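Local coordinates for protein polyphosphate kinase (Porphyromonas gingivalis, PDB 2O8R) that probably catalyses the reversible transfer of the terminal phosphate of ATP to a growing polyphosphate chain, as a magnesium-dependent kinase of the PPK1 family, at residues 9-14 against 661-666; 21-26 against 653-658; 553-558 against 563-568. The protein carries 3 engineered substitutions. All coordinates share one frame; numbering follows the deposited sequence.

Overall arrangement
All three contacts reach one mixed sheet of the second C-terminal domain. Interaction 1 packs the lead-in to helix 13-29 on the turn between strands 657-659 and 665-667; interaction 2 joins the helix itself to the start of strand 657-659 and the loop before it. Their centres are about 14 Å apart. Interaction 3 is internal to the domain and pairs helix 549-560 with strand 564-569. Its centre is about 16 Å from that of interaction 1 and about 22 Å from that of interaction 2. Along the chain, interaction 3 is nested inside interaction 2, and interaction 2 inside interaction 1. The first residues of the chain thus pack on a domain built largely from the last ones.

Interaction 1 (9-14 against 661-666); sequences PFFRRD and SSLNNI. With SO4 (sulfate ion), chain C.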
loop_
_atom_site.group_PDB
_atom_site.type_symbol
_atom_site.label_atom_id
_atom_site.label_comp_id
_atom_site.label_asym_id
_atom_site.label_seq_id
_atom_site.Cartn_x
_atom_site.Cartn_y
_atom_site.Cartn_z
ATOM N N PRO A 9 -26.205 10.368 -38.237
ATOM C CA PRO A 9 -24.892 10.870 -37.839
ATOM C C PRO A 9 -24.430 10.304 -36.487
ATOM O O PRO A 9 -25.261 10.035 -35.608
ATOM C CB PRO A 9 -25.132 12.371 -37.719
ATOM C CG PRO A 9 -26.553 12.477 -37.265
ATOM C CD PRO A 9 -27.276 11.343 -37.959
ATOM N N PHE A 10 -23.118 10.109 -36.344
ATOM C CA PHE A 10 -22.499 9.662 -35.087
ATOM C C PHE A 10 -21.116 10.269 -34.914
ATOM O O PHE A 10 -20.300 10.213 -35.836
ATOM C CB PHE A 10 -22.325 8.143 -35.058
ATOM C CG PHE A 10 -23.605 7.366 -35.149
ATOM C CD1 PHE A 10 -24.366 7.117 -34.019
ATOM C CD2 PHE A 10 -24.031 6.853 -36.361
ATOM C CE1 PHE A 10 -25.538 6.383 -34.098
ATOM C CE2 PHE A 10 -25.204 6.124 -36.448
ATOM C CZ PHE A 10 -25.953 5.880 -35.311
ATOM N N PHE A 11 -20.834 10.822 -33.738
ATOM C CA PHE A 11 -19.474 11.245 -33.420
ATOM C C PHE A 11 -18.620 10.011 -33.325
ATOM O O PHE A 11 -19.117 8.958 -32.927
ATOM C CB PHE A 11 -19.412 11.921 -32.064
ATOM C CG PHE A 11 -20.043 13.265 -32.024
ATOM C CD1 PHE A 11 -19.716 14.228 -32.969
ATOM C CD2 PHE A 11 -20.943 13.581 -31.008
ATOM C CE1 PHE A 11 -20.304 15.486 -32.912
ATOM C CE2 PHE A 11 -21.526 14.832 -30.934
ATOM C CZ PHE A 11 -21.213 15.794 -31.891
ATOM N N ARG A 12 -17.347 10.128 -33.693
ATOM C CA ARG A 12 -16.372 9.087 -33.381
ATOM C C ARG A 12 -16.156 9.087 -31.864
ATOM O O ARG A 12 -16.174 10.142 -31.229
ATOM C CB ARG A 12 -15.070 9.356 -34.114
ATOM C CG ARG A 12 -15.283 9.521 -35.596
ATOM C CD ARG A 12 -13.997 9.662 -36.390
ATOM N NE ARG A 12 -14.299 10.087 -37.756
ATOM C CZ ARG A 12 -14.554 9.265 -38.775
ATOM N NH1 ARG A 12 -14.535 7.946 -38.606
ATOM N NH2 ARG A 12 -14.834 9.770 -39.974
ATOM N N ARG A 13 -15.978 7.914 -31.273
ATOM C CA ARG A 13 -15.946 7.832 -29.815
ATOM C C ARG A 13 -14.739 8.547 -29.187
ATOM O O ARG A 13 -14.887 9.253 -28.192
ATOM C CB ARG A 13 -16.105 6.388 -29.320
ATOM C CG ARG A 13 -15.118 5.386 -29.881
ATOM C CD ARG A 13 -15.236 4.061 -29.153
ATOM N NE ARG A 13 -14.699 4.150 -27.796
ATOM C CZ ARG A 13 -14.765 3.181 -26.887
ATOM N NH1 ARG A 13 -15.354 2.030 -27.174
ATOM N NH2 ARG A 13 -14.241 3.364 -25.682
ATOM N N ASP A 14 -13.569 8.398 -29.805
ATOM C CA ASP A 14 -12.330 9.019 -29.331
ATOM C C ASP A 14 -12.333 10.539 -29.426
ATOM O O ASP A 14 -11.841 11.216 -28.531
ATOM C CB ASP A 14 -11.134 8.446 -30.092
ATOM C CG ASP A 14 -10.989 6.950 -29.887
ATOM O OD1 ASP A 14 -10.935 6.530 -28.717
ATOM O OD2 ASP A 14 -10.948 6.194 -30.880
ATOM N N SER A 661 -22.805 20.262 -32.152
ATOM C CA SER A 661 -22.486 19.306 -33.204
ATOM C C SER A 661 -21.016 19.316 -33.578
ATOM O O SER A 661 -20.550 18.403 -34.242
ATOM C CB SER A 661 -23.357 19.543 -34.439
ATOM O OG SER A 661 -23.657 20.920 -34.619
ATOM N N SER A 662 -20.273 20.326 -33.136
ATOM C CA SER A 662 -18.828 20.334 -33.351
ATOM C C SER A 662 -18.048 19.844 -32.125
ATOM O O SER A 662 -16.852 20.125 -31.985
ATOM C CB SER A 662 -18.362 21.722 -33.762
ATOM O OG SER A 662 -19.113 22.188 -34.864
ATOM N N LEU A 663 -18.735 19.102 -31.257
ATOM C CA LEU A 663 -18.169 18.545 -30.009
ATOM C C LEU A 663 -17.689 19.591 -28.977
ATOM O O LEU A 663 -16.848 19.293 -28.117
ATOM C CB LEU A 663 -17.074 17.497 -30.301
ATOM C CG LEU A 663 -17.538 16.063 -30.611
ATOM C CD1 LEU A 663 -16.366 15.189 -30.971
ATOM C CD2 LEU A 663 -18.304 15.425 -29.456
ATOM N N ASN A 664 -18.226 20.806 -29.044
ATOM C CA ASN A 664 -17.756 21.851 -28.151
ATOM C C ASN A 664 -18.475 21.877 -26.833
ATOM O O ASN A 664 -19.687 21.633 -26.760
ATOM C CB ASN A 664 -17.846 23.218 -28.801
ATOM C CG ASN A 664 -16.824 23.408 -29.870
ATOM O OD1 ASN A 664 -15.632 23.490 -29.589
ATOM N ND2 ASN A 664 -17.276 23.482 -31.111
ATOM N N ASN A 665 -17.704 22.179 -25.794
ATOM C CA ASN A 665 -18.224 22.318 -24.452
ATOM C C ASN A 665 -18.634 23.773 -24.247
ATOM O O ASN A 665 -17.789 24.672 -24.153
ATOM C CB ASN A 665 -17.166 21.892 -23.447
ATOM C CG ASN A 665 -16.907 20.387 -23.458
ATOM O OD1 ASN A 665 -17.772 19.600 -23.071
ATOM N ND2 ASN A 665 -15.695 19.985 -23.864
ATOM N N ILE A 666 -19.940 24.005 -24.226
ATOM C CA ILE A 666 -20.466 25.347 -24.066
ATOM C C ILE A 666 -21.133 25.492 -22.693
ATOM O O ILE A 666 -22.114 24.806 -22.402
ATOM C CB ILE A 666 -21.489 25.687 -25.184
ATOM C CG1 ILE A 666 -20.985 25.258 -26.564
ATOM C CG2 ILE A 666 -21.744 27.145 -25.216
ATOM C CD1 ILE A 666 -19.744 25.972 -26.997
HETATM S S SO4 C . -15.702 4.901 -33.542
HETATM O O1 SO4 C . -16.966 4.944 -32.804
HETATM O O2 SO4 C . -14.880 6.073 -33.231
HETATM O O3 SO4 C . -14.957 3.702 -33.170
HETATM O O4 SO4 C . -16.004 4.890 -34.973
#
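Phe11, in the lead-in to helix 13-29, packs on Leu663 and Ser661 in the turn between strands 657-659 and 665-667. The main contact is a CH-pi interaction. Leu663 CD2 sits over the middle of the Phe11 ring, 3.5 Å from its centroid and only 10° off the ring normal. Leu663 CG comes over the rim of the same ring, 3.6 Å from Phe11 CE1. The edge of the ring meets the backbone of the turn instead. Phe11 CE1 is 3.2 Å from Ser661 O, which lies near the ring plane. The Phe11 ring is set opposite the carbonyl carbon about the first side-chain bond (chi1 -71°), and this directs it at the turn. The Phe11 and Leu663 side chains run alongside each other, pointing opposite ways.

The two short strands are antiparallel neighbours and form a beta hairpin at the margin of the C-terminal sheet. Asp660 OD1 accepts from Ser662 N and Asn664 N and so braces the turn. Helix 13-29 closes on the hairpin too, with Ser19 OG bonded to Leu663 O and Met15 touching the Leu663 side chain.

On the other flank of the lead-in, a sulfate ion, probably from the crystallisation liquor, sits at the start of helix 13-29. Arg12 is the N-cap residue. Arg13 N donates to sulfate O2 at 2.9 Å, with an N-H...O angle of 150°. A second bond, from Arg13 N to sulfate O1, is weak at 3.5 Å. Arg13 CG lies 3.4 Å from sulfate O2, but the chain then bends and carries the guanidinium away from the anion. The positive end of the helix dipole probably helps to hold the sulfate.

Interaction 2 (21-26 against 653-658); sequences NERVLM and NIKACR
Arg23 leaves its helix with CG opposite the backbone N (chi1 174°) and then bends at the next bond (chi2 64°), which swings the guanidinium across to the carbonyl of Lys655. Arg23 NH2 donates to Lys655 O at 2.8 Å. The bond is moderately bent, with an N-H...O angle of 142°, and the oxygen lies somewhat out of the guanidinium plane. A water fills in beside it. Arg23 NE donates to water 1 at 2.7 Å, at the edge of the guanidinium and in its plane. Water 1 in turn donates to Lys655 O, also at 2.7 Å. The carbonyl oxygen therefore receives two bonds, one direct and one through the water. Cys657 SG approaches the same arginine obliquely, 3.6 Å from Arg23 NE and 3.9 Å from Arg23 CD.

The contact joins helix 13-29 of the N-terminal domain to the loop that leads into strand 657-659, between strands 585-589 and 665-667 of the C-terminal sheet. Asp652 OD2 takes the backbone N-H groups of Ile654, Lys655 and Ala656. This fixes the course of the loop that presents the carbonyl.

Two cations come near each other here, with Arg23 NH2 and Lys655 NZ 5.6 Å apart. Glu27 bridges them: its OE2 forms a salt bridge with Arg23 NH2 and its OE1 one with Lys655 NZ. Lys655 NZ is held chiefly by Asp592 OD1. The paired acids probably offset the like charges in this buried place. The Arg23 side chain is about 8 Å from that of Arg570 and about 9 Å from that of Asn48, both predicted to bind ATP. Two residues earlier, Asn21 OD1 is hydrogen-bonded to Asn48 ND2.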
loop_
_atom_site.group_PDB
_atom_site.type_symbol
_atom_site.label_atom_id
_atom_site.label_comp_id
_atom_site.label_asym_id
_atom_site.label_seq_id
_atom_site.Cartn_x
_atom_site.Cartn_y
_atom_site.Cartn_z
ATOM N N ASN A 21 -12.042 15.304 -22.158
ATOM C CA ASN A 21 -10.825 15.733 -21.497
ATOM C C ASN A 21 -10.563 17.221 -21.692
ATOM O O ASN A 21 -9.958 17.855 -20.830
ATOM C CB ASN A 21 -9.620 14.870 -21.861
ATOM C CG ASN A 21 -8.808 14.467 -20.639
ATOM O OD1 ASN A 21 -9.337 14.341 -19.530
ATOM N ND2 ASN A 21 -7.515 14.264 -20.834
ATOM N N GLU A 22 -11.058 17.782 -22.795
ATOM C CA GLU A 22 -11.086 19.238 -22.971
ATOM C C GLU A 22 -11.868 19.921 -21.833
ATOM O O GLU A 22 -11.419 20.922 -21.276
ATOM C CB GLU A 22 -11.697 19.598 -24.323
ATOM C CG GLU A 22 -12.011 21.079 -24.519
ATOM C CD GLU A 22 -11.136 21.770 -25.568
ATOM O OE1 GLU A 22 -11.467 22.925 -25.921
ATOM O OE2 GLU A 22 -10.134 21.177 -26.041
ATOM N N ARG A 23 -13.024 19.367 -21.475
ATOM C CA ARG A 23 -13.826 19.915 -20.388
ATOM C C ARG A 23 -13.131 19.795 -19.017
ATOM O O ARG A 23 -13.340 20.631 -18.127
ATOM C CB ARG A 23 -15.197 19.253 -20.370
ATOM C CG ARG A 23 -16.065 19.634 -19.189
ATOM C CD ARG A 23 -16.408 21.109 -19.204
ATOM N NE ARG A 23 -17.170 21.475 -18.017
ATOM C CZ ARG A 23 -16.656 22.074 -16.948
ATOM N NH1 ARG A 23 -15.368 22.372 -16.913
ATOM N NH2 ARG A 23 -17.433 22.381 -15.917
ATOM N N VAL A 24 -12.309 18.759 -18.854
ATOM C CA VAL A 24 -11.500 18.603 -17.641
ATOM C C VAL A 24 -10.435 19.705 -17.600
ATOM O O VAL A 24 -10.256 20.380 -16.584
ATOM C CB VAL A 24 -10.853 17.196 -17.557
ATOM C CG1 VAL A 24 -9.992 17.072 -16.315
ATOM C CG2 VAL A 24 -11.925 16.132 -17.530
ATOM N N LEU A 25 -9.759 19.902 -18.728
ATOM C CA LEU A 25 -8.816 21.004 -18.892
ATOM C C LEU A 25 -9.465 22.360 -18.610
ATOM O O LEU A 25 -8.819 23.262 -18.092
ATOM C CB LEU A 25 -8.207 20.988 -20.297
ATOM C CG LEU A 25 -6.997 21.890 -20.553
ATOM C CD1 LEU A 25 -6.059 21.903 -19.370
ATOM C CD2 LEU A 25 -6.258 21.433 -21.786
HETATM N N MSE A 26 -10.742 22.499 -18.949
HETATM C CA MSE A 26 -11.459 23.740 -18.681
HETATM C C MSE A 26 -11.657 24.036 -17.196
HETATM O O MSE A 26 -11.562 25.202 -16.794
HETATM C CB MSE A 26 -12.784 23.764 -19.413
HETATM C CG MSE A 26 -12.618 24.089 -20.873
HETATM SE SE MSE A 26 -14.141 23.545 -21.953
HETATM C CE MSE A 26 -13.672 24.566 -23.566
ATOM N N ASN A 653 -26.417 26.338 -13.919
ATOM C CA ASN A 653 -25.817 27.340 -14.813
ATOM C C ASN A 653 -24.373 27.721 -14.487
ATOM O O ASN A 653 -23.897 28.741 -14.987
ATOM C CB ASN A 653 -26.658 28.619 -14.832
ATOM C CG ASN A 653 -27.080 29.065 -13.447
ATOM O OD1 ASN A 653 -26.481 28.688 -12.445
ATOM N ND2 ASN A 653 -28.123 29.872 -13.385
ATOM N N ILE A 654 -23.682 26.939 -13.650
ATOM C CA ILE A 654 -22.303 27.295 -13.277
ATOM C C ILE A 654 -21.242 26.334 -13.819
ATOM O O ILE A 654 -20.227 26.772 -14.332
ATOM C CB ILE A 654 -22.139 27.593 -11.752
ATOM C CG1 ILE A 654 -22.339 29.073 -11.501
ATOM C CG2 ILE A 654 -20.739 27.324 -11.277
ATOM C CD1 ILE A 654 -23.731 29.442 -11.219
ATOM N N LYS A 655 -21.496 25.037 -13.731
ATOM C CA LYS A 655 -20.540 24.036 -14.201
ATOM C C LYS A 655 -21.005 23.350 -15.473
ATOM O O LYS A 655 -20.180 22.950 -16.294
ATOM C CB LYS A 655 -20.249 22.984 -13.111
ATOM C CG LYS A 655 -19.439 23.540 -11.922
ATOM C CD LYS A 655 -18.232 24.332 -12.416
ATOM C CE LYS A 655 -17.488 25.015 -11.294
ATOM N NZ LYS A 655 -16.491 24.117 -10.642
ATOM N N ALA A 656 -22.323 23.218 -15.622
ATOM C CA ALA A 656 -22.921 22.461 -16.726
ATOM C C ALA A 656 -22.547 23.018 -18.065
ATOM O O ALA A 656 -22.491 24.240 -18.258
ATOM C CB ALA A 656 -24.443 22.416 -16.610
ATOM N N CYS A 657 -22.283 22.127 -19.015
ATOM C CA CYS A 657 -22.011 22.533 -20.389
ATOM C C CYS A 657 -22.905 21.783 -21.371
ATOM O O CYS A 657 -23.157 20.588 -21.207
ATOM C CB CYS A 657 -20.539 22.299 -20.735
ATOM S SG CYS A 657 -19.402 23.503 -20.010
ATOM N N ARG A 658 -23.382 22.489 -22.390
ATOM C CA ARG A 658 -24.156 21.871 -23.438
ATOM C C ARG A 658 -23.164 21.564 -24.531
ATOM O O ARG A 658 -22.161 22.261 -24.682
ATOM C CB ARG A 658 -25.310 22.762 -23.916
ATOM C CG ARG A 658 -24.888 23.937 -24.746
ATOM C CD ARG A 658 -26.076 24.766 -25.214
ATOM N NE ARG A 658 -25.615 26.084 -25.656
ATOM C CZ ARG A 658 -25.218 26.360 -26.898
ATOM N NH1 ARG A 658 -25.256 25.419 -27.846
ATOM N NH2 ARG A 658 -24.797 27.583 -27.196
HETATM O O HOH W 1 -19.595 20.516 -17.333
#

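Interaction 3 (553-558 against 563-568); sequences TQLYRA and VEIDLI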
loop_
_atom_site.group_PDB
_atom_site.type_symbol
_atom_site.label_atom_id
_atom_site.label_comp_id
_atom_site.label_asym_id
_atom_site.label_seq_id
_atom_site.Cartn_x
_atom_site.Cartn_y
_atom_site.Cartn_z
ATOM N N THR A 553 -29.685 5.093 -32.160
ATOM C CA THR A 553 -30.599 5.163 -33.298
ATOM C C THR A 553 -32.060 5.229 -32.841
ATOM O O THR A 553 -32.855 5.994 -33.385
ATOM C CB THR A 553 -30.381 3.992 -34.290
ATOM O OG1 THR A 553 -28.989 3.884 -34.623
ATOM C CG2 THR A 553 -31.150 4.230 -35.553
ATOM N N GLN A 554 -32.396 4.444 -31.825
ATOM C CA GLN A 554 -33.717 4.502 -31.203
ATOM C C GLN A 554 -34.009 5.900 -30.650
ATOM O O GLN A 554 -35.125 6.409 -30.773
ATOM C CB GLN A 554 -33.825 3.451 -30.094
ATOM C CG GLN A 554 -33.320 2.085 -30.536
ATOM C CD GLN A 554 -33.541 0.984 -29.517
ATOM O OE1 GLN A 554 -34.281 1.150 -28.550
ATOM N NE2 GLN A 554 -32.905 -0.159 -29.743
ATOM N N LEU A 555 -32.993 6.520 -30.057
ATOM C CA LEU A 555 -33.151 7.840 -29.479
ATOM C C LEU A 555 -33.440 8.852 -30.571
ATOM O O LEU A 555 -34.348 9.675 -30.430
ATOM C CB LEU A 555 -31.910 8.236 -28.685
ATOM C CG LEU A 555 -31.612 7.390 -27.450
ATOM C CD1 LEU A 555 -30.235 7.738 -26.898
ATOM C CD2 LEU A 555 -32.696 7.548 -26.384
ATOM N N TYR A 556 -32.672 8.765 -31.657
ATOM C CA TYR A 556 -32.880 9.593 -32.842
ATOM C C TYR A 556 -34.298 9.430 -33.388
ATOM O O TYR A 556 -34.959 10.417 -33.738
ATOM C CB TYR A 556 -31.905 9.203 -33.940
ATOM C CG TYR A 556 -30.496 9.726 -33.785
ATOM C CD1 TYR A 556 -30.252 11.038 -33.387
ATOM C CD2 TYR A 556 -29.397 8.914 -34.081
ATOM C CE1 TYR A 556 -28.951 11.521 -33.269
ATOM C CE2 TYR A 556 -28.103 9.394 -33.982
ATOM C CZ TYR A 556 -27.890 10.688 -33.570
ATOM O OH TYR A 556 -26.609 11.143 -33.462
ATOM N N ARG A 557 -34.759 8.182 -33.459
ATOM C CA ARG A 557 -36.123 7.914 -33.885
ATOM C C ARG A 557 -37.156 8.468 -32.904
ATOM O O ARG A 557 -38.217 8.931 -33.325
ATOM C CB ARG A 557 -36.358 6.426 -34.106
ATOM C CG ARG A 557 -35.659 5.828 -35.321
ATOM C CD ARG A 557 -35.817 4.309 -35.345
ATOM N NE ARG A 557 -37.074 3.915 -34.705
ATOM C CZ ARG A 557 -37.182 3.093 -33.659
ATOM N NH1 ARG A 557 -36.107 2.520 -33.121
ATOM N NH2 ARG A 557 -38.384 2.834 -33.163
ATOM N N ALA A 558 -36.851 8.430 -31.611
ATOM C CA ALA A 558 -37.751 9.000 -30.613
ATOM C C ALA A 558 -37.835 10.506 -30.807
ATOM O O ALA A 558 -38.919 11.076 -30.787
ATOM C CB ALA A 558 -37.295 8.658 -29.212
ATOM N N VAL A 563 -40.666 12.809 -29.468
ATOM C CA VAL A 563 -40.255 12.584 -28.069
ATOM C C VAL A 563 -39.089 13.516 -27.689
ATOM O O VAL A 563 -38.068 13.558 -28.378
ATOM C CB VAL A 563 -39.871 11.096 -27.774
ATOM C CG1 VAL A 563 -39.585 10.894 -26.292
ATOM C CG2 VAL A 563 -40.964 10.116 -28.250
ATOM N N GLU A 564 -39.261 14.268 -26.602
ATOM C CA GLU A 564 -38.224 15.162 -26.068
ATOM C C GLU A 564 -37.255 14.432 -25.132
ATOM O O GLU A 564 -37.672 13.666 -24.251
ATOM C CB GLU A 564 -38.862 16.291 -25.280
ATOM C CG GLU A 564 -39.546 17.347 -26.098
ATOM C CD GLU A 564 -39.809 18.602 -25.285
ATOM O OE1 GLU A 564 -39.630 18.567 -24.040
ATOM O OE2 GLU A 564 -40.182 19.626 -25.895
ATOM N N ILE A 565 -35.962 14.687 -25.314
ATOM C CA ILE A 565 -34.933 13.975 -24.559
ATOM C C ILE A 565 -33.871 14.885 -23.906
ATOM O O ILE A 565 -33.202 15.676 -24.586
ATOM C CB ILE A 565 -34.223 12.903 -25.435
ATOM C CG1 ILE A 565 -35.228 12.123 -26.295
ATOM C CG2 ILE A 565 -33.425 11.952 -24.557
ATOM C CD1 ILE A 565 -34.600 11.175 -27.295
ATOM N N ASP A 566 -33.724 14.757 -22.586
ATOM C CA ASP A 566 -32.582 15.324 -21.876
ATOM C C ASP A 566 -31.555 14.249 -21.523
ATOM O O ASP A 566 -31.843 13.326 -20.756
ATOM C CB ASP A 566 -33.037 16.012 -20.600
ATOM C CG ASP A 566 -33.238 17.490 -20.775
ATOM O OD1 ASP A 566 -32.331 18.175 -21.291
ATOM O OD2 ASP A 566 -34.312 17.977 -20.378
ATOM N N LEU A 567 -30.363 14.380 -22.093
ATOM C CA LEU A 567 -29.241 13.510 -21.789
ATOM C C LEU A 567 -28.266 14.251 -20.910
ATOM O O LEU A 567 -27.855 15.358 -21.241
ATOM C CB LEU A 567 -28.505 13.109 -23.063
ATOM C CG LEU A 567 -29.177 12.071 -23.959
ATOM C CD1 LEU A 567 -28.433 11.953 -25.271
ATOM C CD2 LEU A 567 -29.224 10.727 -23.265
ATOM N N ILE A 568 -27.896 13.641 -19.789
ATOM C CA ILE A 568 -26.809 14.143 -18.955
ATOM C C ILE A 568 -25.677 13.104 -18.994
ATOM O O ILE A 568 -25.700 12.093 -18.279
ATOM C CB ILE A 568 -27.296 14.440 -17.524
ATOM C CG1 ILE A 568 -28.477 15.416 -17.551
ATOM C CG2 ILE A 568 -26.184 15.017 -16.684
ATOM C CD1 ILE A 568 -29.069 15.722 -16.181
#
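Ile565 reaches from its strand to the sheet-facing side of helix 549-560 and there meets Leu555 and Ala558. Its CB bond points at the helix. Neither CG1 nor CG2 of Ile565 comes within 4.5 Å of the helix residues; CD1 makes the contact. The chain stays extended past CG1 (chi2 173°), so the contact falls to the tip. CD1 lies 3.5 Å from Leu555 O, 4.2 Å from Leu555 CD2 and 4.2 Å from Ala558 CB. The Leu555 and Ile565 side chains cross at about a right angle.

Two residues back along the chain, Val563 closes the end of the helix. Val563 N donates to Ala558 O at 2.8 Å, with an N-H...O angle of 143° and the donor tilted out of the carbonyl plane. The side chains of this pair also touch, with Ala558 CB 3.8 Å from Val563 CB. This backward bond over five residues, with its apolar pair, is consistent with a Schellman motif at the helix C-terminus.

Strand 538-543, helix 549-560 and strand 564-569 form a beta-alpha-beta crossover between parallel neighbours of the sheet. Met539 of the first strand touches both Ala558 and Ile565. Val563 also packs on helix 516-532, through Glu527 and Val531. Asp566 and Ile568 touch helix 636-651, which packs on the opposite face of the sheet from helix 549-560.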